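Local coordinates for protein tryptophan halogenase (Shewanella frigidimarina, PDB 2PYX) that probably acts as an FAD-binding, flavin-dependent halogenase of the tryptophan halogenase family, with monooxygenase-type chemistry, at residues A[62-67]-A[165-170]; A[87-92]-A[111-116]; A[92-97]-A[358-363]; A[270-275]-A[509-514]. One frame throughout, in Å; residues are numbered along the deposited sequence.

Interaction 1 of 4, residues A[62-67]-A[165-170]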
loop_
_atom_site.group_PDB
_atom_site.type_symbol
_atom_site.label_atom_id
_atom_site.label_comp_id
_atom_site.label_asym_id
_atom_site.label_seq_id
_atom_site.Cartn_x
_atom_site.Cartn_y
_atom_site.Cartn_z
ATOM N N THR A 62 -3.386 -4.239 -0.425
ATOM C CA THR A 62 -2.228 -4.133 -1.307
ATOM C C THR A 62 -2.545 -3.320 -2.538
ATOM O O THR A 62 -3.684 -2.936 -2.784
ATOM C CB THR A 62 -1.709 -5.506 -1.768
ATOM O OG1 THR A 62 -2.397 -5.944 -2.939
ATOM C CG2 THR A 62 -1.845 -6.531 -0.713
ATOM N N TRP A 63 -1.490 -3.056 -3.297
ATOM C CA TRP A 63 -1.587 -2.447 -4.624
ATOM C C TRP A 63 -1.481 -3.601 -5.640
ATOM O O TRP A 63 -1.165 -4.736 -5.283
ATOM C CB TRP A 63 -0.528 -1.312 -4.832
ATOM C CG TRP A 63 -0.994 0.004 -4.233
ATOM C CD1 TRP A 63 -1.123 0.292 -2.901
ATOM C CD2 TRP A 63 -1.449 1.175 -4.937
ATOM N NE1 TRP A 63 -1.611 1.566 -2.738
ATOM C CE2 TRP A 63 -1.814 2.132 -3.966
ATOM C CE3 TRP A 63 -1.568 1.515 -6.284
ATOM C CZ2 TRP A 63 -2.335 3.374 -4.307
ATOM C CZ3 TRP A 63 -2.040 2.753 -6.613
ATOM C CH2 TRP A 63 -2.413 3.670 -5.647
ATOM N N PRO A 64 -1.736 -3.295 -6.908
ATOM C CA PRO A 64 -1.603 -4.327 -7.925
ATOM C C PRO A 64 -0.213 -4.899 -8.092
ATOM O O PRO A 64 -0.085 -5.992 -8.637
ATOM C CB PRO A 64 -2.041 -3.611 -9.195
ATOM C CG PRO A 64 -2.961 -2.507 -8.737
ATOM C CD PRO A 64 -2.338 -2.055 -7.434
ATOM N N SER A 65 0.799 -4.179 -7.622
ATOM C CA SER A 65 2.167 -4.680 -7.594
ATOM C C SER A 65 2.276 -6.053 -6.926
ATOM O O SER A 65 3.146 -6.864 -7.295
ATOM C CB SER A 65 3.047 -3.677 -6.863
ATOM O OG SER A 65 2.476 -3.336 -5.607
HETATM N N MSE A 66 1.368 -6.350 -5.992
HETATM C CA MSE A 66 1.456 -7.582 -5.234
HETATM C C MSE A 66 1.262 -8.789 -6.139
HETATM O O MSE A 66 1.819 -9.853 -5.880
HETATM C CB MSE A 66 0.444 -7.601 -4.110
HETATM C CG MSE A 66 0.631 -8.755 -3.140
HETATM SE SE MSE A 66 2.397 -8.900 -2.300
HETATM C CE MSE A 66 2.210 -7.447 -1.054
ATOM N N ARG A 67 0.497 -8.624 -7.214
ATOM C CA ARG A 67 0.391 -9.727 -8.192
ATOM C C ARG A 67 1.764 -10.110 -8.742
ATOM O O ARG A 67 2.105 -11.313 -8.845
ATOM C CB ARG A 67 -0.564 -9.363 -9.337
ATOM C CG ARG A 67 -2.010 -9.114 -8.948
ATOM C CD ARG A 67 -2.917 -8.795 -10.158
ATOM N NE ARG A 67 -2.518 -7.543 -10.776
ATOM C CZ ARG A 67 -1.688 -7.422 -11.807
ATOM N NH1 ARG A 67 -1.222 -8.491 -12.419
ATOM N NH2 ARG A 67 -1.352 -6.217 -12.238
ATOM N N GLN A 165 -9.193 -8.674 -15.976
ATOM C CA GLN A 165 -10.004 -7.834 -16.833
ATOM C C GLN A 165 -9.887 -6.373 -16.430
ATOM O O GLN A 165 -9.787 -5.499 -17.277
ATOM C CB GLN A 165 -11.424 -8.368 -16.865
ATOM C CG GLN A 165 -11.445 -9.683 -17.670
ATOM C CD GLN A 165 -12.701 -10.481 -17.486
ATOM O OE1 GLN A 165 -13.638 -10.380 -18.278
ATOM N NE2 GLN A 165 -12.742 -11.278 -16.444
ATOM N N ASN A 166 -9.832 -6.118 -15.129
ATOM C CA ASN A 166 -9.482 -4.795 -14.604
ATOM C C ASN A 166 -8.416 -4.985 -13.514
ATOM O O ASN A 166 -8.460 -5.969 -12.790
ATOM C CB ASN A 166 -10.681 -4.074 -14.002
ATOM C CG ASN A 166 -11.519 -3.360 -15.033
ATOM O OD1 ASN A 166 -11.001 -2.674 -15.902
ATOM N ND2 ASN A 166 -12.829 -3.463 -14.892
ATOM N N ASN A 167 -7.463 -4.068 -13.415
ATOM C CA ASN A 167 -6.316 -4.259 -12.503
ATOM C C ASN A 167 -6.776 -4.353 -11.060
ATOM O O ASN A 167 -7.732 -3.682 -10.643
ATOM C CB ASN A 167 -5.290 -3.124 -12.645
ATOM C CG ASN A 167 -3.861 -3.533 -12.257
ATOM O OD1 ASN A 167 -3.618 -4.671 -11.875
ATOM N ND2 ASN A 167 -2.917 -2.611 -12.407
ATOM N N TYR A 168 -6.064 -5.170 -10.304
ATOM C CA TYR A 168 -6.434 -5.465 -8.941
ATOM C C TYR A 168 -5.233 -5.768 -8.083
ATOM O O TYR A 168 -4.196 -6.198 -8.572
ATOM C CB TYR A 168 -7.422 -6.634 -8.863
ATOM C CG TYR A 168 -6.883 -7.999 -9.213
ATOM C CD1 TYR A 168 -6.887 -8.459 -10.539
ATOM C CD2 TYR A 168 -6.405 -8.864 -8.241
ATOM C CE1 TYR A 168 -6.407 -9.701 -10.863
ATOM C CE2 TYR A 168 -5.928 -10.108 -8.557
ATOM C CZ TYR A 168 -5.907 -10.531 -9.874
ATOM O OH TYR A 168 -5.434 -11.800 -10.181
ATOM N N GLY A 169 -5.397 -5.459 -6.794
ATOM C CA GLY A 169 -4.575 -6.017 -5.719
ATOM C C GLY A 169 -5.470 -6.849 -4.807
ATOM O O GLY A 169 -6.498 -7.384 -5.231
ATOM N N TYR A 170 -5.098 -6.920 -3.537
ATOM C CA TYR A 170 -5.781 -7.783 -2.590
ATOM C C TYR A 170 -6.112 -7.116 -1.253
ATOM O O TYR A 170 -5.474 -6.158 -0.835
ATOM C CB TYR A 170 -4.945 -9.030 -2.290
ATOM C CG TYR A 170 -4.485 -9.788 -3.528
ATOM C CD1 TYR A 170 -5.313 -10.723 -4.141
ATOM C CD2 TYR A 170 -3.214 -9.578 -4.040
ATOM C CE1 TYR A 170 -4.882 -11.432 -5.255
ATOM C CE2 TYR A 170 -2.775 -10.251 -5.160
ATOM C CZ TYR A 170 -3.616 -11.184 -5.757
ATOM O OH TYR A 170 -3.164 -11.880 -6.858
#
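R67 lays its CD over one face of the Y168 ring, 3.6 Å from the ring centroid, a CH-pi contact. The chain is bent at chi3. NE then gives a weak bond to Y168 O, which lies at the edge of the guanidinium near its plane. R67 NH2 gives a second weak bond, at 2.8 Å, to N167 OD1. The guanidinium and the N167 amide are turned 63° apart, and this bond is not straight (128°). The stronger partner of the R67 guanidinium is Y162 O, at NH1. P64 fits in beside these groups, with P64 CB 3.3 Å from N167 OD1 and CA in a CA-H...O contact with Y168 O.

At the other end T62, just after strand 60-61, bonds to Y170 of strand 169-172; the two strands are antiparallel neighbours. T62 N bonds to Y170 O, and Y170 N bonds to T62 OG1 at 2.9 Å. OG1 sits between the backbone N and the carbonyl carbon (chi1 87°). From there it also donates to W63 O, which takes M66 N from the opposite face of its plane. G169 passes close by, its CA 3.5 Å from T62 OG1; a CB there would clash with T62 OG1 and W63 O.

In the next shell, the edge of the Y170 ring meets M66 CG. E77 OE2 bonds to the hydroxyls of both Y168 and Y170, and L365 of helix 363-377 touches T62 and M66.

Interaction 2 of 4, residues A[87-92]-A[111-116]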
loop_
_atom_site.group_PDB
_atom_site.type_symbol
_atom_site.label_atom_id
_atom_site.label_comp_id
_atom_site.label_asym_id
_atom_site.label_seq_id
_atom_site.Cartn_x
_atom_site.Cartn_y
_atom_site.Cartn_z
ATOM N N SER A 87 -9.265 -11.520 -0.558
ATOM C CA SER A 87 -10.256 -11.125 -1.551
ATOM C C SER A 87 -9.597 -10.110 -2.495
ATOM O O SER A 87 -8.472 -9.630 -2.251
ATOM C CB SER A 87 -11.508 -10.535 -0.893
ATOM O OG SER A 87 -12.549 -10.341 -1.840
ATOM N N PHE A 88 -10.283 -9.775 -3.593
ATOM C CA PHE A 88 -9.758 -8.856 -4.598
ATOM C C PHE A 88 -10.072 -7.440 -4.230
ATOM O O PHE A 88 -11.206 -7.129 -3.905
ATOM C CB PHE A 88 -10.361 -9.172 -5.973
ATOM C CG PHE A 88 -10.179 -10.600 -6.369
ATOM C CD1 PHE A 88 -8.943 -11.067 -6.781
ATOM C CD2 PHE A 88 -11.226 -11.484 -6.273
ATOM C CE1 PHE A 88 -8.791 -12.407 -7.110
ATOM C CE2 PHE A 88 -11.064 -12.820 -6.585
ATOM C CZ PHE A 88 -9.854 -13.271 -6.999
ATOM N N LYS A 89 -9.067 -6.572 -4.352
ATOM C CA LYS A 89 -9.222 -5.138 -4.085
ATOM C C LYS A 89 -8.997 -4.374 -5.392
ATOM O O LYS A 89 -7.953 -4.520 -6.010
ATOM C CB LYS A 89 -8.186 -4.698 -3.054
ATOM C CG LYS A 89 -8.113 -3.205 -2.823
ATOM C CD LYS A 89 -6.971 -2.831 -1.901
ATOM C CE LYS A 89 -6.795 -1.339 -1.853
ATOM N NZ LYS A 89 -5.511 -1.023 -1.160
ATOM N N GLN A 90 -9.948 -3.545 -5.791
ATOM C CA GLN A 90 -9.891 -2.775 -7.035
ATOM C C GLN A 90 -9.671 -1.279 -6.873
ATOM O O GLN A 90 -9.724 -0.524 -7.849
ATOM C CB GLN A 90 -11.153 -3.048 -7.867
ATOM C CG GLN A 90 -11.162 -4.463 -8.387
ATOM C CD GLN A 90 -12.344 -4.711 -9.279
ATOM O OE1 GLN A 90 -12.406 -4.211 -10.408
ATOM N NE2 GLN A 90 -13.310 -5.459 -8.761
ATOM N N GLY A 91 -9.408 -0.868 -5.627
ATOM C CA GLY A 91 -9.112 0.527 -5.289
ATOM C C GLY A 91 -9.664 0.877 -3.925
ATOM O O GLY A 91 -9.872 -0.004 -3.087
ATOM N N SER A 92 -9.810 2.179 -3.693
ATOM C CA SER A 92 -10.351 2.743 -2.457
ATOM C C SER A 92 -11.532 3.631 -2.787
ATOM O O SER A 92 -11.452 4.482 -3.674
ATOM C CB SER A 92 -9.320 3.597 -1.729
ATOM O OG SER A 92 -8.213 2.836 -1.269
ATOM N N HIS A 111 -11.238 5.883 -6.154
ATOM C CA HIS A 111 -9.882 5.915 -6.649
ATOM C C HIS A 111 -9.592 4.500 -7.102
ATOM O O HIS A 111 -9.247 3.649 -6.296
ATOM C CB HIS A 111 -8.880 6.416 -5.586
ATOM C CG HIS A 111 -7.444 6.300 -6.003
ATOM N ND1 HIS A 111 -6.400 6.374 -5.104
ATOM C CD2 HIS A 111 -6.878 6.047 -7.208
ATOM C CE1 HIS A 111 -5.257 6.214 -5.746
ATOM N NE2 HIS A 111 -5.518 5.999 -7.022
ATOM N N PRO A 112 -9.783 4.236 -8.418
ATOM C CA PRO A 112 -9.626 2.870 -8.922
ATOM C C PRO A 112 -8.160 2.526 -9.169
ATOM O O PRO A 112 -7.332 3.434 -9.338
ATOM C CB PRO A 112 -10.358 2.900 -10.246
ATOM C CG PRO A 112 -10.341 4.234 -10.671
ATOM C CD PRO A 112 -10.138 5.168 -9.493
ATOM N N PHE A 113 -7.832 1.234 -9.203
ATOM C CA PHE A 113 -6.514 0.789 -9.633
ATOM C C PHE A 113 -6.317 0.843 -11.173
ATOM O O PHE A 113 -5.167 0.996 -11.655
ATOM C CB PHE A 113 -6.180 -0.618 -9.125
ATOM C CG PHE A 113 -5.842 -0.691 -7.663
ATOM C CD1 PHE A 113 -5.136 0.341 -7.050
ATOM C CD2 PHE A 113 -6.131 -1.835 -6.929
ATOM C CE1 PHE A 113 -4.815 0.255 -5.714
ATOM C CE2 PHE A 113 -5.806 -1.943 -5.598
ATOM C CZ PHE A 113 -5.109 -0.875 -5.003
ATOM N N SER A 114 -7.401 0.750 -11.947
ATOM C CA SER A 114 -7.296 0.814 -13.398
ATOM C C SER A 114 -6.858 2.201 -13.830
ATOM O O SER A 114 -7.367 3.212 -13.314
ATOM C CB SER A 114 -8.640 0.565 -14.056
ATOM O OG SER A 114 -8.996 -0.788 -14.110
ATOM N N LEU A 115 -5.944 2.293 -14.789
ATOM C CA LEU A 115 -5.601 3.591 -15.376
ATOM C C LEU A 115 -6.691 4.064 -16.330
ATOM O O LEU A 115 -7.429 3.245 -16.906
ATOM C CB LEU A 115 -4.260 3.543 -16.106
ATOM C CG LEU A 115 -3.059 3.167 -15.238
ATOM C CD1 LEU A 115 -1.842 3.013 -16.116
ATOM C CD2 LEU A 115 -2.807 4.211 -14.185
ATOM N N PRO A 116 -6.777 5.380 -16.539
ATOM C CA PRO A 116 -7.759 5.933 -17.451
ATOM C C PRO A 116 -7.681 5.296 -18.820
ATOM O O PRO A 116 -6.598 5.055 -19.316
ATOM C CB PRO A 116 -7.365 7.400 -17.506
ATOM C CG PRO A 116 -6.867 7.674 -16.100
ATOM C CD PRO A 116 -6.036 6.462 -15.837
#
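S92 and H111 form an antiparallel hydrogen-bonded pair, with H111 N to S92 O at 2.9 Å and S92 N to H111 O at 3.0 Å. Past the end of strand 108-112, a third backbone bond runs from F113 N to Q90 O at 2.9 Å. G91 pairs with P112, and G91 CA is 3.3 Å from H111 O. A side chain at G91 would clash there, and its backbone angles also call for glycine.

The packing rests on F113. With CG beside its backbone N (chi1 -74°), the ring lies with one face over G91, whose CA is 4.0 Å from the centroid in a CH-pi contact. K89 O comes to the ring edge, 3.4 Å from F113 CD2. K89, the predicted active-site lysine, runs extended and crosses F113 at about a right angle, with K89 CE 3.6 Å from F113 CZ. An alanine in place of F113 would probably uncover the G91 backbone and take away the ring that lies against the K89 chain.

The polar end of K89 bonds to T62 O. Strand 87-95 lies between strands 108-112 and 274-279, while helix 462-471 packs on P112 and helix 144-149 on P112 and Q90.

Interaction 3 of 4, residues A[92-97]-A[358-363]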
loop_
_atom_site.group_PDB
_atom_site.type_symbol
_atom_site.label_atom_id
_atom_site.label_comp_id
_atom_site.label_asym_id
_atom_site.label_seq_id
_atom_site.Cartn_x
_atom_site.Cartn_y
_atom_site.Cartn_z
ATOM N N SER A 92 -9.810 2.179 -3.693
ATOM C CA SER A 92 -10.351 2.743 -2.457
ATOM C C SER A 92 -11.532 3.631 -2.787
ATOM O O SER A 92 -11.452 4.482 -3.674
ATOM C CB SER A 92 -9.320 3.597 -1.729
ATOM O OG SER A 92 -8.213 2.836 -1.269
ATOM N N ARG A 93 -12.634 3.398 -2.071
ATOM C CA ARG A 93 -13.796 4.254 -2.185
ATOM C C ARG A 93 -13.882 5.136 -0.959
ATOM O O ARG A 93 -13.876 4.648 0.175
ATOM C CB ARG A 93 -15.089 3.479 -2.329
ATOM C CG ARG A 93 -16.280 4.383 -2.678
ATOM C CD ARG A 93 -17.537 3.594 -2.884
ATOM N NE ARG A 93 -17.386 2.578 -3.917
ATOM C CZ ARG A 93 -17.381 2.825 -5.226
ATOM N NH1 ARG A 93 -17.516 4.059 -5.666
ATOM N NH2 ARG A 93 -17.236 1.832 -6.093
ATOM N N PHE A 94 -13.949 6.430 -1.224
ATOM C CA PHE A 94 -13.916 7.486 -0.202
ATOM C C PHE A 94 -15.339 8.034 -0.026
ATOM O O PHE A 94 -15.913 8.569 -0.978
ATOM C CB PHE A 94 -12.928 8.563 -0.621
ATOM C CG PHE A 94 -11.527 8.058 -0.618
ATOM C CD1 PHE A 94 -10.823 7.922 0.574
ATOM C CD2 PHE A 94 -10.906 7.632 -1.790
ATOM C CE1 PHE A 94 -9.540 7.394 0.584
ATOM C CE2 PHE A 94 -9.613 7.103 -1.770
ATOM C CZ PHE A 94 -8.931 7.016 -0.586
ATOM N N ILE A 95 -15.862 7.903 1.194
ATOM C CA ILE A 95 -17.237 8.223 1.515
ATOM C C ILE A 95 -17.205 9.374 2.512
ATOM O O ILE A 95 -16.514 9.282 3.516
ATOM C CB ILE A 95 -17.932 6.976 2.074
ATOM C CG1 ILE A 95 -17.811 5.829 1.046
ATOM C CG2 ILE A 95 -19.373 7.277 2.413
ATOM C CD1 ILE A 95 -18.169 4.490 1.597
ATOM N N ASN A 96 -18.008 10.407 2.263
ATOM C CA ASN A 96 -18.192 11.540 3.150
ATOM C C ASN A 96 -16.938 12.376 3.409
ATOM O O ASN A 96 -16.857 13.082 4.389
ATOM C CB ASN A 96 -18.833 11.109 4.477
ATOM C CG ASN A 96 -20.242 10.583 4.304
ATOM O OD1 ASN A 96 -20.846 10.762 3.258
ATOM N ND2 ASN A 96 -20.714 9.867 5.303
ATOM N N TRP A 97 -15.991 12.334 2.483
ATOM C CA TRP A 97 -14.773 13.118 2.648
ATOM C C TRP A 97 -14.945 14.554 2.193
ATOM O O TRP A 97 -14.196 15.435 2.617
ATOM C CB TRP A 97 -13.612 12.492 1.839
ATOM C CG TRP A 97 -12.951 11.395 2.522
ATOM C CD1 TRP A 97 -13.393 10.126 2.741
ATOM C CD2 TRP A 97 -11.638 11.466 3.083
ATOM N NE1 TRP A 97 -12.445 9.402 3.448
ATOM C CE2 TRP A 97 -11.348 10.210 3.654
ATOM C CE3 TRP A 97 -10.674 12.495 3.156
ATOM C CZ2 TRP A 97 -10.141 9.954 4.292
ATOM C CZ3 TRP A 97 -9.468 12.220 3.784
ATOM C CH2 TRP A 97 -9.224 10.976 4.352
ATOM N N GLU A 358 -0.518 6.488 8.725
ATOM C CA GLU A 358 -1.849 5.905 8.544
ATOM C C GLU A 358 -1.970 5.148 7.215
ATOM O O GLU A 358 -1.362 5.543 6.191
ATOM C CB GLU A 358 -2.896 7.034 8.559
ATOM C CG GLU A 358 -2.761 8.008 7.398
ATOM C CD GLU A 358 -3.528 9.251 7.663
ATOM O OE1 GLU A 358 -3.069 10.046 8.508
ATOM O OE2 GLU A 358 -4.641 9.381 7.086
ATOM N N PRO A 359 -2.784 4.093 7.177
ATOM C CA PRO A 359 -2.948 3.258 5.986
ATOM C C PRO A 359 -3.845 3.836 4.898
ATOM O O PRO A 359 -4.413 3.087 4.092
ATOM C CB PRO A 359 -3.564 1.978 6.563
ATOM C CG PRO A 359 -4.306 2.447 7.728
ATOM C CD PRO A 359 -3.520 3.547 8.338
ATOM N N LEU A 360 -3.938 5.168 4.833
ATOM C CA LEU A 360 -4.661 5.834 3.770
ATOM C C LEU A 360 -3.851 5.565 2.512
ATOM O O LEU A 360 -2.660 5.870 2.445
ATOM C CB LEU A 360 -4.730 7.332 4.021
ATOM C CG LEU A 360 -5.505 8.245 3.072
ATOM C CD1 LEU A 360 -6.925 7.812 2.993
ATOM C CD2 LEU A 360 -5.452 9.684 3.522
ATOM N N GLU A 361 -4.505 5.017 1.523
ATOM C CA GLU A 361 -3.904 4.600 0.264
ATOM C C GLU A 361 -2.932 3.422 0.401
ATOM O O GLU A 361 -2.196 3.132 -0.565
ATOM C CB GLU A 361 -3.270 5.754 -0.513
ATOM C CG GLU A 361 -4.282 6.803 -0.925
ATOM C CD GLU A 361 -5.192 6.372 -2.058
ATOM O OE1 GLU A 361 -4.955 5.296 -2.657
ATOM O OE2 GLU A 361 -6.144 7.115 -2.341
ATOM N N ALA A 362 -2.914 2.747 1.550
ATOM C CA ALA A 362 -2.246 1.460 1.688
ATOM C C ALA A 362 -0.787 1.497 1.198
ATOM O O ALA A 362 -0.371 0.721 0.331
ATOM C CB ALA A 362 -3.083 0.347 0.990
ATOM N N SER A 363 0.012 2.363 1.784
ATOM C CA SER A 363 1.396 2.490 1.364
ATOM C C SER A 363 2.297 1.433 1.946
ATOM O O SER A 363 3.386 1.200 1.430
ATOM C CB SER A 363 1.948 3.890 1.673
ATOM O OG SER A 363 1.978 4.148 3.056
HETATM O O HOH W 1 -6.316 3.089 -3.156
#
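The predicted tryptophan-binding E361 sits in a type II beta turn, P359 to A362, just before helix 363-377. This turn faces strand 87-95 and the residues that follow it in a buried contact. F94 is the middle of the contact. Its CG is anti to the carbonyl carbon (chi1 -67°), and the ring edge meets L360 and E361. F94 CE1 touches L360 CD1 at 3.6 Å. F94 CZ lies 3.3 Å from E361 OE2, with the carboxylate plane turned 42° from the ring.

W97 stands beside F94, which puts CD1 over one face of the indole. W97 and L360 reach toward each other tip to tip, with W97 CH2 4.1 Å from L360 CD2. L408 and Y412 of helix 383-413 also pack on L360.

E361 OE2 accepts hydrogen bonds from H411 NE2 and H111 ND1, and the H411 ring meets F94 edge-to-face. An alanine in place of F94 would probably open a gap between L360, W97 and E361, and leave the L360 methyls without the ring edge they pack on.

No direct hydrogen bond crosses between the segments. One water joins them: it donates to E361 OE1 at 2.6 Å and is 2.7 Å from S92 OG.

Interaction 4 of 4, residues A[270-275]-A[509-514]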
loop_
_atom_site.group_PDB
_atom_site.type_symbol
_atom_site.label_atom_id
_atom_site.label_comp_id
_atom_site.label_asym_id
_atom_site.label_seq_id
_atom_site.Cartn_x
_atom_site.Cartn_y
_atom_site.Cartn_z
ATOM N N ILE A 270 -19.228 -9.304 -0.494
ATOM C CA ILE A 270 -17.889 -8.772 -0.197
ATOM C C ILE A 270 -17.671 -7.560 -1.087
ATOM O O ILE A 270 -17.882 -7.636 -2.288
ATOM C CB ILE A 270 -16.815 -9.814 -0.492
ATOM C CG1 ILE A 270 -17.042 -11.105 0.327
ATOM C CG2 ILE A 270 -15.429 -9.270 -0.192
ATOM C CD1 ILE A 270 -16.216 -12.272 -0.156
ATOM N N ALA A 271 -17.251 -6.440 -0.500
ATOM C CA ALA A 271 -17.011 -5.201 -1.243
ATOM C C ALA A 271 -15.790 -5.364 -2.155
ATOM O O ALA A 271 -14.869 -6.109 -1.836
ATOM C CB ALA A 271 -16.790 -4.066 -0.275
ATOM N N SER A 272 -15.813 -4.692 -3.310
ATOM C CA SER A 272 -14.740 -4.798 -4.288
ATOM C C SER A 272 -13.541 -3.915 -3.959
ATOM O O SER A 272 -12.466 -4.141 -4.507
ATOM C CB SER A 272 -15.233 -4.427 -5.668
ATOM O OG SER A 272 -16.299 -5.288 -6.092
ATOM N N CYS A 273 -13.752 -2.924 -3.099
ATOM C CA CYS A 273 -12.709 -1.935 -2.755
ATOM C C CYS A 273 -12.589 -1.785 -1.247
ATOM O O CYS A 273 -13.501 -2.109 -0.506
ATOM C CB CYS A 273 -13.084 -0.583 -3.332
ATOM S SG CYS A 273 -13.208 -0.566 -5.110
ATOM N N THR A 274 -11.458 -1.253 -0.801
ATOM C CA THR A 274 -11.377 -0.726 0.565
ATOM C C THR A 274 -12.310 0.485 0.675
ATOM O O THR A 274 -12.347 1.324 -0.228
ATOM C CB THR A 274 -9.954 -0.290 0.887
ATOM O OG1 THR A 274 -9.074 -1.411 0.785
ATOM C CG2 THR A 274 -9.880 0.311 2.273
ATOM N N HIS A 275 -13.048 0.602 1.791
ATOM C CA HIS A 275 -13.844 1.789 2.054
ATOM C C HIS A 275 -13.137 2.624 3.108
ATOM O O HIS A 275 -12.536 2.098 4.058
ATOM C CB HIS A 275 -15.238 1.418 2.517
ATOM C CG HIS A 275 -16.057 0.794 1.438
ATOM N ND1 HIS A 275 -17.423 0.646 1.545
ATOM C CD2 HIS A 275 -15.720 0.327 0.210
ATOM C CE1 HIS A 275 -17.884 0.078 0.441
ATOM N NE2 HIS A 275 -16.874 -0.134 -0.382
ATOM N N PRO A 509 -18.361 -11.837 -12.451
ATOM C CA PRO A 509 -19.008 -12.363 -11.271
ATOM C C PRO A 509 -18.922 -11.393 -10.100
ATOM O O PRO A 509 -18.043 -10.502 -10.088
ATOM C CB PRO A 509 -18.164 -13.578 -10.943
ATOM C CG PRO A 509 -16.772 -13.212 -11.412
ATOM C CD PRO A 509 -17.000 -12.393 -12.638
ATOM N N THR A 510 -19.770 -11.591 -9.111
ATOM C CA THR A 510 -19.564 -10.936 -7.824
ATOM C C THR A 510 -18.333 -11.534 -7.142
ATOM O O THR A 510 -17.865 -12.630 -7.462
ATOM C CB THR A 510 -20.741 -11.100 -6.882
ATOM O OG1 THR A 510 -20.885 -12.482 -6.534
ATOM C CG2 THR A 510 -22.011 -10.564 -7.486
ATOM N N ASN A 511 -17.795 -10.807 -6.166
ATOM C CA ASN A 511 -16.633 -11.299 -5.483
ATOM C C ASN A 511 -16.867 -12.631 -4.819
ATOM O O ASN A 511 -16.054 -13.516 -4.983
ATOM C CB ASN A 511 -16.158 -10.286 -4.458
ATOM C CG ASN A 511 -15.680 -9.013 -5.112
ATOM O OD1 ASN A 511 -14.760 -9.045 -5.933
ATOM N ND2 ASN A 511 -16.301 -7.901 -4.762
ATOM N N ARG A 512 -17.971 -12.778 -4.087
ATOM C CA ARG A 512 -18.224 -14.035 -3.386
ATOM C C ARG A 512 -18.453 -15.183 -4.381
ATOM O O ARG A 512 -17.909 -16.265 -4.188
ATOM C CB ARG A 512 -19.380 -13.948 -2.380
ATOM C CG ARG A 512 -19.327 -15.154 -1.430
ATOM C CD ARG A 512 -20.221 -15.030 -0.235
ATOM N NE ARG A 512 -19.860 -13.998 0.737
ATOM C CZ ARG A 512 -18.916 -14.100 1.671
ATOM N NH1 ARG A 512 -18.091 -15.137 1.723
ATOM N NH2 ARG A 512 -18.745 -13.101 2.525
ATOM N N GLU A 513 -19.225 -14.957 -5.434
ATOM C CA GLU A 513 -19.445 -16.052 -6.390
ATOM C C GLU A 513 -18.124 -16.522 -7.027
ATOM O O GLU A 513 -17.912 -17.725 -7.197
ATOM C CB GLU A 513 -20.580 -15.734 -7.381
ATOM C CG GLU A 513 -20.263 -15.313 -8.768
ATOM C CD GLU A 513 -21.513 -14.837 -9.506
ATOM O OE1 GLU A 513 -22.459 -15.652 -9.718
ATOM O OE2 GLU A 513 -21.556 -13.652 -9.897
ATOM N N LEU A 514 -17.204 -15.582 -7.284
ATOM C CA LEU A 514 -15.899 -15.910 -7.838
ATOM C C LEU A 514 -15.038 -16.656 -6.815
ATOM O O LEU A 514 -14.473 -17.707 -7.122
ATOM C CB LEU A 514 -15.188 -14.640 -8.357
ATOM C CG LEU A 514 -13.780 -14.860 -8.873
ATOM C CD1 LEU A 514 -13.766 -15.956 -9.977
ATOM C CD2 LEU A 514 -13.130 -13.564 -9.382
HETATM O O HOH W 2 -19.853 -10.590 -3.174
#
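N511 ND2 makes the tight part of this contact, giving one hydrogen bond to I270 O and another to S272 OG, both 2.9 Å long. The S272 bond lies near the amide plane of N511, whereas I270 O is tilted 16° from it and takes the N-H from above its own carbonyl plane. With both N-H groups used, the amide is fixed in rotation. S272 OG is also bonded to L152 O. Behind the amide, I270 CB packs on N511 CB at 4.0 Å.

N511 is the first residue of helix 511-520, whose N-terminal end meets 270-273, the loop leading into strand 274-279. T510 is the N-cap and forms a capping box with E513: E513 N bonds to T510 OG1, and T510 N to E513 OE2.

The R512 side is partly exposed, and a water there accepts from both I270 N and R512 N, at 3.0 Å each. I270 CD1 lies over the centre of the R512 guanidinium face, 3.7 Å above its plane, and I270 CG1 is 3.4 Å from R512 NH2. R512 NE bonds to S268 O and NH2 to P290 O.

How the interactions relate
From the N terminus, 62-67 comes first and meets 165-170. Interaction 1 thus closes a loop of about a hundred residues. Interaction 2, the antiparallel pairing of successive strands 87-95 and 108-112, is nested inside it. Interaction 3 starts at S92, shared with interaction 2, and reaches 358-363, so it crosses both interactions 1 and 2. Interaction 4 opens within that long span and closes near the C terminus, crossing interaction 3 while following 1 and 2 in series. Each has a segment that reaches the same mixed sheet, where strand 87-95 neighbours 169-172, 108-112 and 274-279. G169 O bonds to K89 N, and Q90 N to S272 O. W63 NE1 bonds to E361 O, tying interaction 1 to the turn of interaction 3.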